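PDB 4LPQ: ErfK/YbiS/YcfS/YnhG family protein, which probably acts as a peptidoglycan L,D-transpeptidase in cell wall biogenesis, the chain joining a putative peptidoglycan-binding domain to a YkuD-type catalytic domain. Local coordinates for residues K54-R60 and D93-L97; G75-T79 and R104-I108; K86-L92 and T202-Y207. All coordinates share one frame. Where two conformers were deposited one is given. Residues are numbered along the deposited sequence.

Interaction 1. Residues K54-R60 and D93-L97; sequences KAAGLYR and DKQIL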
loop_
_atom_site.group_PDB
_atom_site.type_symbol
_atom_site.label_atom_id
_atom_site.label_comp_id
_atom_site.label_asym_id
_atom_site.label_seq_id
_atom_site.Cartn_x
_atom_site.Cartn_y
_atom_site.Cartn_z
ATOM N N LYS A 54 -2.780 -9.129 -2.383
ATOM C CA LYS A 54 -3.982 -8.450 -1.892
ATOM C C LYS A 54 -4.972 -8.054 -2.985
ATOM O O LYS A 54 -6.151 -8.325 -2.894
ATOM C CB LYS A 54 -3.558 -7.188 -1.128
ATOM C CG LYS A 54 -2.901 -7.466 0.231
ATOM C CD LYS A 54 -2.318 -6.223 0.844
ATOM C CE LYS A 54 -2.021 -6.337 2.297
ATOM N NZ LYS A 54 -1.640 -4.979 2.848
ATOM N N ALA A 55 -4.460 -7.418 -4.028
ATOM C CA ALA A 55 -5.309 -6.925 -5.065
ATOM C C ALA A 55 -6.091 -8.093 -5.712
ATOM O O ALA A 55 -7.258 -8.021 -6.021
ATOM C CB ALA A 55 -4.497 -6.185 -6.080
ATOM N N ALA A 56 -5.359 -9.188 -5.990
ATOM C CA ALA A 56 -5.864 -10.335 -6.706
ATOM C C ALA A 56 -6.709 -11.237 -5.793
ATOM O O ALA A 56 -7.234 -12.255 -6.293
ATOM C CB ALA A 56 -4.726 -11.094 -7.367
ATOM N N GLY A 57 -6.783 -10.979 -4.514
ATOM C CA GLY A 57 -7.552 -11.800 -3.604
ATOM C C GLY A 57 -6.901 -13.117 -3.181
ATOM O O GLY A 57 -7.636 -14.051 -2.843
ATOM N N LEU A 58 -5.569 -13.161 -3.266
ATOM C CA LEU A 58 -4.825 -14.372 -2.988
ATOM C C LEU A 58 -4.271 -14.380 -1.603
ATOM O O LEU A 58 -4.128 -13.337 -0.951
ATOM C CB LEU A 58 -3.671 -14.439 -3.989
ATOM C CG LEU A 58 -4.124 -14.380 -5.427
ATOM C CD1 LEU A 58 -2.953 -14.391 -6.284
ATOM C CD2 LEU A 58 -5.120 -15.511 -5.751
ATOM N N TYR A 59 -3.939 -15.567 -1.123
ATOM C CA TYR A 59 -3.355 -15.711 0.203
ATOM C C TYR A 59 -2.068 -14.887 0.268
ATOM O O TYR A 59 -1.217 -14.949 -0.626
ATOM C CB TYR A 59 -3.059 -17.205 0.457
ATOM C CG TYR A 59 -2.666 -17.572 1.864
ATOM C CD1 TYR A 59 -3.590 -17.597 2.881
ATOM C CD2 TYR A 59 -1.391 -17.934 2.137
ATOM C CE1 TYR A 59 -3.191 -17.978 4.149
ATOM C CE2 TYR A 59 -1.005 -18.342 3.371
ATOM C CZ TYR A 59 -1.889 -18.367 4.385
ATOM O OH TYR A 59 -1.487 -18.783 5.638
ATOM N N ARG A 60 -1.956 -14.075 1.319
ATOM C CA ARG A 60 -0.930 -13.030 1.365
ATOM C C ARG A 60 0.329 -13.565 2.004
ATOM O O ARG A 60 0.768 -13.127 3.043
ATOM C CB ARG A 60 -1.457 -11.842 2.110
ATOM C CG ARG A 60 -2.770 -11.250 1.565
ATOM C CD ARG A 60 -3.407 -10.286 2.546
ATOM N NE ARG A 60 -4.697 -9.869 2.028
ATOM C CZ ARG A 60 -5.540 -9.028 2.680
ATOM N NH1 ARG A 60 -5.147 -8.401 3.763
ATOM N NH2 ARG A 60 -6.727 -8.741 2.159
ATOM N N ASP A 93 -10.826 -3.659 2.594
ATOM C CA ASP A 93 -10.869 -5.103 2.585
ATOM C C ASP A 93 -9.585 -5.709 2.018
ATOM O O ASP A 93 -9.033 -6.699 2.544
ATOM C CB ASP A 93 -12.057 -5.622 1.792
ATOM C CG ASP A 93 -13.390 -5.382 2.501
ATOM O OD1 ASP A 93 -13.456 -4.866 3.649
ATOM O OD2 ASP A 93 -14.391 -5.673 1.825
ATOM N N LYS A 94 -9.088 -5.148 0.941
ATOM C CA LYS A 94 -7.874 -5.620 0.298
ATOM C C LYS A 94 -6.594 -5.053 0.887
ATOM O O LYS A 94 -5.500 -5.576 0.659
ATOM C CB LYS A 94 -7.908 -5.395 -1.218
ATOM C CG LYS A 94 -8.999 -6.190 -1.896
ATOM C CD LYS A 94 -8.939 -6.064 -3.414
ATOM C CE LYS A 94 -9.889 -7.050 -4.110
ATOM N NZ LYS A 94 -9.794 -6.976 -5.593
ATOM N N GLN A 95 -6.701 -3.983 1.677
ATOM C CA GLN A 95 -5.557 -3.349 2.297
ATOM C C GLN A 95 -4.547 -2.843 1.250
ATOM O O GLN A 95 -3.322 -3.060 1.349
ATOM C CB GLN A 95 -4.911 -4.265 3.330
ATOM C CG GLN A 95 -5.808 -4.560 4.555
ATOM C CD GLN A 95 -5.800 -3.391 5.512
ATOM O OE1 GLN A 95 -4.786 -3.094 6.148
ATOM N NE2 GLN A 95 -6.899 -2.629 5.470
ATOM N N ILE A 96 -5.066 -2.090 0.231
ATOM C CA ILE A 96 -4.258 -1.456 -0.786
ATOM C C ILE A 96 -4.729 -0.018 -0.964
ATOM O O ILE A 96 -5.908 0.309 -0.757
ATOM C CB ILE A 96 -4.292 -2.251 -2.124
ATOM C CG1 ILE A 96 -5.684 -2.375 -2.677
ATOM C CG2 ILE A 96 -3.625 -3.604 -1.975
ATOM C CD1 ILE A 96 -5.842 -3.213 -3.922
ATOM N N LEU A 97 -3.766 0.772 -1.418
ATOM C CA LEU A 97 -3.994 2.151 -1.813
ATOM C C LEU A 97 -3.798 2.238 -3.307
ATOM O O LEU A 97 -2.814 1.752 -3.867
ATOM C CB LEU A 97 -3.032 3.077 -1.028
ATOM C CG LEU A 97 -3.157 4.563 -1.331
ATOM C CD1 LEU A 97 -2.703 5.342 -0.119
ATOM C CD2 LEU A 97 -2.273 4.935 -2.519
HETATM O O HOH W 1 -2.736 -5.079 5.527
#
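Two lysines reaching in opposite senses across a domain boundary dominate this contact, between the C-terminal end of helix 43-56 in the putative peptidoglycan-binding domain and the turn that leads into strand 96-101 of the YkuD catalytic domain. K54, in the last turn of the helix, lays its CB 3.1 Å from K94 O and 3.7 Å from I96 CG2. Its extended chain then carries NZ to Q95 O, a hydrogen bond of 3.0 Å; the same NZ also bonds N110, and a water joins it to Q95 OE1, while Q95 NE2 bonds back to L92 O. The helix ends in a Schellman motif at G57, where the backbone turns away with positive phi, and K94 NZ donates to A55 O (2.8 Å), a carbonyl of that final turn. Beside it A55 CB meets I96 CD1 at 3.9 Å, a small apolar contact. The turn carrying K94 runs into a G1 beta bulge, in which Q95, at positive phi, and I96 both face D91. Beyond the helix, R60, whose NH1 is held by T174, places K94 O over one face of its guanidinium and sends NH2 to D93 O at 3.1 Å.

Interaction 2. Residues G75-T79 and R104-I108; sequences GYRPT and RVVRI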
loop_
_atom_site.group_PDB
_atom_site.type_symbol
_atom_site.label_atom_id
_atom_site.label_comp_id
_atom_site.label_asym_id
_atom_site.label_seq_id
_atom_site.Cartn_x
_atom_site.Cartn_y
_atom_site.Cartn_z
ATOM N N GLY A 75 -2.467 -10.511 -15.706
ATOM C CA GLY A 75 -2.300 -9.080 -15.660
ATOM C C GLY A 75 -3.260 -8.419 -14.698
ATOM O O GLY A 75 -3.702 -7.304 -14.893
ATOM N N TYR A 76 -3.595 -9.051 -13.574
ATOM C CA TYR A 76 -4.606 -8.567 -12.669
ATOM C C TYR A 76 -4.259 -7.159 -12.166
ATOM O O TYR A 76 -3.199 -6.911 -11.633
ATOM C CB TYR A 76 -4.826 -9.431 -11.440
ATOM C CG TYR A 76 -5.978 -8.915 -10.583
ATOM C CD1 TYR A 76 -7.294 -9.164 -10.931
ATOM C CD2 TYR A 76 -5.754 -7.985 -9.614
ATOM C CE1 TYR A 76 -8.346 -8.535 -10.267
ATOM C CE2 TYR A 76 -6.760 -7.355 -8.937
ATOM C CZ TYR A 76 -8.030 -7.593 -9.286
ATOM O OH TYR A 76 -9.061 -6.992 -8.598
ATOM N N ARG A 77 -5.259 -6.258 -12.335
ATOM C CA ARG A 77 -5.221 -4.892 -11.782
ATOM C C ARG A 77 -6.593 -4.618 -11.196
ATOM O O ARG A 77 -7.623 -4.937 -11.822
ATOM C CB ARG A 77 -4.887 -3.864 -12.801
ATOM C CG ARG A 77 -3.435 -3.931 -13.259
ATOM C CD ARG A 77 -3.186 -3.213 -14.543
ATOM N NE ARG A 77 -3.807 -1.914 -14.668
ATOM C CZ ARG A 77 -3.334 -0.725 -14.276
ATOM N NH1 ARG A 77 -2.242 -0.571 -13.617
ATOM N NH2 ARG A 77 -4.026 0.311 -14.577
ATOM N N PRO A 78 -6.652 -3.956 -10.028
ATOM C CA PRO A 78 -7.973 -3.644 -9.470
ATOM C C PRO A 78 -8.697 -2.531 -10.310
ATOM O O PRO A 78 -8.015 -1.741 -10.968
ATOM C CB PRO A 78 -7.643 -3.175 -8.083
ATOM C CG PRO A 78 -6.269 -2.776 -8.121
ATOM C CD PRO A 78 -5.555 -3.492 -9.179
ATOM N N THR A 79 -10.025 -2.572 -10.257
ATOM C CA THR A 79 -10.839 -1.554 -10.930
ATOM C C THR A 79 -11.168 -0.438 -9.930
ATOM O O THR A 79 -11.743 -0.770 -8.866
ATOM C CB THR A 79 -12.118 -2.184 -11.467
ATOM O OG1 THR A 79 -11.799 -3.198 -12.409
ATOM C CG2 THR A 79 -12.972 -1.192 -12.094
ATOM N N ARG A 104 -8.332 5.502 -14.188
ATOM C CA ARG A 104 -7.257 4.538 -14.491
ATOM C C ARG A 104 -6.361 4.465 -13.243
ATOM O O ARG A 104 -5.895 5.462 -12.706
ATOM C CB ARG A 104 -6.386 5.064 -15.678
ATOM C CG ARG A 104 -5.121 4.215 -16.009
ATOM C CD ARG A 104 -4.229 4.792 -17.158
ATOM N NE ARG A 104 -3.633 6.177 -17.074
ATOM C CZ ARG A 104 -2.424 6.529 -16.605
ATOM N NH1 ARG A 104 -1.593 5.618 -16.087
ATOM N NH2 ARG A 104 -2.052 7.820 -16.606
ATOM N N VAL A 105 -6.049 3.245 -12.814
ATOM C CA VAL A 105 -5.089 3.057 -11.724
ATOM C C VAL A 105 -3.719 3.364 -12.263
ATOM O O VAL A 105 -3.224 2.694 -13.230
ATOM C CB VAL A 105 -5.168 1.613 -11.186
ATOM C CG1 VAL A 105 -4.129 1.362 -10.167
ATOM C CG2 VAL A 105 -6.555 1.387 -10.642
ATOM N N VAL A 106 -3.021 4.255 -11.597
ATOM C CA VAL A 106 -1.648 4.606 -11.916
ATOM C C VAL A 106 -0.656 3.734 -11.127
ATOM O O VAL A 106 0.315 3.211 -11.686
ATOM C CB VAL A 106 -1.381 6.126 -11.705
ATOM C CG1 VAL A 106 0.076 6.501 -11.976
ATOM C CG2 VAL A 106 -2.327 6.927 -12.556
ATOM N N ARG A 107 -0.958 3.564 -9.832
ATOM C CA ARG A 107 -0.165 2.667 -8.992
ATOM C C ARG A 107 -1.036 2.011 -7.973
ATOM O O ARG A 107 -2.029 2.557 -7.475
ATOM C CB ARG A 107 1.006 3.336 -8.179
ATOM C CG ARG A 107 2.198 3.861 -8.898
ATOM C CD ARG A 107 3.043 2.839 -9.646
ATOM N NE ARG A 107 4.201 3.532 -10.197
ATOM C CZ ARG A 107 4.160 4.221 -11.347
ATOM N NH1 ARG A 107 3.055 4.326 -12.061
ATOM N NH2 ARG A 107 5.200 4.903 -11.770
ATOM N N ILE A 108 -0.631 0.777 -7.640
ATOM C CA ILE A 108 -1.181 0.026 -6.530
ATOM C C ILE A 108 -0.082 -0.052 -5.467
ATOM O O ILE A 108 1.021 -0.522 -5.801
ATOM C CB ILE A 108 -1.624 -1.403 -6.925
ATOM C CG1 ILE A 108 -2.554 -1.431 -8.121
ATOM C CG2 ILE A 108 -2.264 -2.068 -5.687
ATOM C CD1 ILE A 108 -1.890 -1.552 -9.445
HETATM O O HOH W 2 -0.243 1.642 -14.021
HETATM O O HOH W 3 -7.170 1.070 -14.559
#
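This is a buried contact between a linker and a strand: residues 75-79, irregular chain between helix 66-74 and strand 86-91, lie against the start of strand 104-110. It combines one charged side chain on backbone oxygen with apolar packing of a proline. R77 has the largest area buried here. Its NH2 donates to V105 O at 2.9 Å, and NH1 adds a weak bond to the same oxygen at 3.4 Å, so V105 O lies near the guanidinium plane, at its edge. NH1 also bonds L30 O, so the arginine ties the linker to two other parts of the chain. Strand 104-110 carries a classic beta bulge, V106 and R107 both facing A99 on the neighbouring strand 96-101 of the YkuD catalytic domain's sheet. V105 comes just before the bulge, and its CB points toward the linker, whereas those of V106 and R107 point away. One water accepts from V105 N (3.0 Å) and, weakly, from R77 NH2; a second accepts weakly from R77 NH1 (3.0 Å) and donates to V106 O (2.9 Å) and to V105 O. Next to the arginine, P78 CD packs on I108 CG1 at 3.8 Å. The carbonyl P78 O lies 3.5 Å from V105 CG2. Y32 and L98 also touch both P78 and I108, extending this apolar patch toward the N-terminal domain and the adjacent strand.

Interaction 3. Residues K86-L92 and T202-Y207; sequences KVVEIDL and TRVLLY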
loop_
_atom_site.group_PDB
_atom_site.type_symbol
_atom_site.label_atom_id
_atom_site.label_comp_id
_atom_site.label_asym_id
_atom_site.label_seq_id
_atom_site.Cartn_x
_atom_site.Cartn_y
_atom_site.Cartn_z
ATOM N N LYS A 86 -7.916 13.165 -10.149
ATOM C CA LYS A 86 -6.920 12.475 -9.345
ATOM C C LYS A 86 -7.571 12.073 -8.024
ATOM O O LYS A 86 -8.136 12.946 -7.293
ATOM C CB LYS A 86 -5.769 13.408 -9.165
ATOM C CG LYS A 86 -4.715 12.777 -8.298
ATOM C CD LYS A 86 -3.416 13.540 -8.257
ATOM C CE LYS A 86 -2.633 13.408 -9.504
ATOM N NZ LYS A 86 -1.269 13.971 -9.470
ATOM N N VAL A 87 -7.479 10.784 -7.679
ATOM C CA VAL A 87 -8.145 10.285 -6.463
ATOM C C VAL A 87 -7.220 9.242 -5.842
ATOM O O VAL A 87 -6.647 8.433 -6.554
ATOM C CB VAL A 87 -9.528 9.687 -6.840
ATOM C CG1 VAL A 87 -10.210 9.167 -5.563
ATOM C CG2 VAL A 87 -10.356 10.647 -7.640
ATOM N N VAL A 88 -7.104 9.322 -4.529
ATOM C CA VAL A 88 -6.485 8.261 -3.760
ATOM C C VAL A 88 -7.600 7.385 -3.194
ATOM O O VAL A 88 -8.440 7.863 -2.449
ATOM C CB VAL A 88 -5.647 8.826 -2.627
ATOM C CG1 VAL A 88 -5.099 7.720 -1.716
ATOM C CG2 VAL A 88 -4.467 9.579 -3.222
ATOM N N GLU A 89 -7.644 6.138 -3.655
ATOM C CA GLU A 89 -8.646 5.213 -3.186
ATOM C C GLU A 89 -7.980 4.231 -2.241
ATOM O O GLU A 89 -6.908 3.670 -2.543
ATOM C CB GLU A 89 -9.292 4.457 -4.347
ATOM C CG GLU A 89 -10.005 5.367 -5.323
ATOM C CD GLU A 89 -10.898 4.720 -6.394
ATOM O OE1 GLU A 89 -11.246 3.517 -6.170
ATOM O OE2 GLU A 89 -11.179 5.415 -7.406
ATOM N N ILE A 90 -8.632 3.933 -1.109
ATOM C CA ILE A 90 -8.100 2.983 -0.175
ATOM C C ILE A 90 -9.170 1.919 0.031
ATOM O O ILE A 90 -10.270 2.147 0.523
ATOM C CB ILE A 90 -7.736 3.710 1.149
ATOM C CG1 ILE A 90 -6.654 4.809 0.865
ATOM C CG2 ILE A 90 -7.234 2.667 2.137
ATOM C CD1 ILE A 90 -6.410 5.818 1.897
ATOM N N ASP A 91 -8.805 0.706 -0.431
ATOM C CA ASP A 91 -9.619 -0.485 -0.323
ATOM C C ASP A 91 -9.318 -1.159 0.958
ATOM O O ASP A 91 -8.263 -1.798 1.091
ATOM C CB ASP A 91 -9.423 -1.375 -1.569
ATOM C CG ASP A 91 -10.319 -2.591 -1.570
ATOM O OD1 ASP A 91 -10.718 -3.081 -0.475
ATOM O OD2 ASP A 91 -10.604 -3.055 -2.708
ATOM N N LEU A 92 -10.170 -0.978 1.963
ATOM C CA LEU A 92 -9.921 -1.501 3.307
ATOM C C LEU A 92 -9.967 -2.997 3.387
ATOM O O LEU A 92 -9.201 -3.599 4.142
ATOM C CB LEU A 92 -10.830 -0.837 4.324
ATOM C CG LEU A 92 -10.684 0.688 4.451
ATOM C CD1 LEU A 92 -11.768 1.231 5.314
ATOM C CD2 LEU A 92 -9.263 1.026 4.961
ATOM N N THR A 202 -6.804 16.998 -2.749
ATOM C CA THR A 202 -6.970 15.719 -3.438
ATOM C C THR A 202 -7.996 14.871 -2.703
ATOM O O THR A 202 -7.879 14.613 -1.500
ATOM C CB THR A 202 -5.638 14.987 -3.567
ATOM O OG1 THR A 202 -4.676 15.743 -4.284
ATOM C CG2 THR A 202 -5.794 13.645 -4.225
ATOM N N ARG A 203 -8.926 14.288 -3.477
ATOM C CA ARG A 203 -9.922 13.371 -2.952
ATOM C C ARG A 203 -9.239 12.118 -2.388
ATOM O O ARG A 203 -8.413 11.501 -3.076
ATOM C CB ARG A 203 -10.903 12.990 -4.051
ATOM C CG ARG A 203 -12.098 12.172 -3.646
ATOM C CD ARG A 203 -12.917 11.885 -4.879
ATOM N NE ARG A 203 -14.148 11.234 -4.543
ATOM C CZ ARG A 203 -14.930 10.589 -5.395
ATOM N NH1 ARG A 203 -14.559 10.518 -6.678
ATOM N NH2 ARG A 203 -16.050 10.041 -4.981
ATOM N N VAL A 204 -9.731 11.673 -1.260
ATOM C CA VAL A 204 -9.287 10.434 -0.636
ATOM C C VAL A 204 -10.571 9.674 -0.329
ATOM O O VAL A 204 -11.374 10.084 0.499
ATOM C CB VAL A 204 -8.489 10.635 0.684
ATOM C CG1 VAL A 204 -8.056 9.273 1.272
ATOM C CG2 VAL A 204 -7.272 11.482 0.374
ATOM N N LEU A 205 -10.760 8.537 -1.012
ATOM C CA LEU A 205 -11.970 7.765 -0.950
ATOM C C LEU A 205 -11.675 6.412 -0.314
ATOM O O LEU A 205 -10.851 5.689 -0.890
ATOM C CB LEU A 205 -12.510 7.614 -2.408
ATOM C CG LEU A 205 -13.689 6.792 -2.637
ATOM C CD1 LEU A 205 -14.893 7.404 -1.982
ATOM C CD2 LEU A 205 -13.939 6.653 -4.166
ATOM N N LEU A 206 -12.317 6.059 0.791
ATOM C CA LEU A 206 -12.021 4.814 1.521
ATOM C C LEU A 206 -13.275 3.995 1.510
ATOM O O LEU A 206 -14.370 4.518 1.820
ATOM C CB LEU A 206 -11.555 5.019 2.918
ATOM C CG LEU A 206 -10.338 5.916 3.115
ATOM C CD1 LEU A 206 -10.749 7.393 3.285
ATOM C CD2 LEU A 206 -9.437 5.438 4.273
ATOM N N TYR A 207 -13.145 2.717 1.201
ATOM C CA TYR A 207 -14.347 1.824 1.177
ATOM C C TYR A 207 -13.985 0.406 1.548
ATOM O O TYR A 207 -12.776 0.056 1.538
ATOM C CB TYR A 207 -14.943 1.788 -0.232
ATOM C CG TYR A 207 -13.967 1.709 -1.370
ATOM C CD1 TYR A 207 -13.474 0.498 -1.766
ATOM C CD2 TYR A 207 -13.546 2.814 -2.042
ATOM C CE1 TYR A 207 -12.603 0.403 -2.814
ATOM C CE2 TYR A 207 -12.707 2.770 -3.126
ATOM C CZ TYR A 207 -12.192 1.521 -3.498
ATOM O OH TYR A 207 -11.288 1.479 -4.575
ATOM O OXT TYR A 207 -14.935 -0.377 1.925
HETATM O O HOH W 4 -9.334 15.090 -6.305
HETATM O O HOH W 5 -13.017 -2.656 0.732
#
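The ring of Y207, the C-terminal residue, lies back over strand 86-91, with I90 O over one face and D91 CB 3.9 Å from its CE1. Its OH donates to E89 OE1 at 2.6 Å; that carboxylate also takes bonds from R81 N and S82, and R81 makes a cation-pi contact with the ring. Beneath this, the backbones of 86-91 and 203-206 run side by side, their axes 4.7 Å apart and 17° from exactly parallel. V88 N to R203 O (2.9 Å), L205 N to V88 O (2.8 Å), I90 N to L205 O (2.8 Å) and Y207 N to I90 O (3.0 Å) form the alternating pattern of parallel strands, here a central pair in the mixed sheet of the YkuD catalytic domain. Strands 96-101 and 133-140 flank the pair on its two outer edges. Side chains sort by face: V87, E89, R203 and L205 on one, V88, I90, V204 and L206 on the other. On the latter, I90 CD1 sits 3.9 Å from both V204 CG1 and L206 CD2; the side chain of L206 is about 9 Å from that of C181, the predicted nucleophile. At one end a water bridges K86 O and R203 N. At the other, L92 N donates to Y207 O (2.8 Å), while Y207 OXT forms a salt bridge with R132.

From the N terminus, the chain first supplies 54-60, at the end of helix 43-56, then the linker 75-79 and strand 86-91, before any partner arrives. Residues 93-97 close interaction 1, 104-108 close interaction 2, and 202-207, at the very C terminus, close interaction 3. Each pair of contacts therefore crosses; none nests. Interactions 1 and 2 touch where Y76 meets A55, A56 and K94, and where I96 packs on I108. I96 O probably bonds D91 N, joining interactions 1 and 3. Interactions 2 and 3 reach the same sheet without touching. Interactions 1 and 2 fasten the N-terminal domain and linker to that sheet, whereas interaction 3 pairs its first and last strands in chain order.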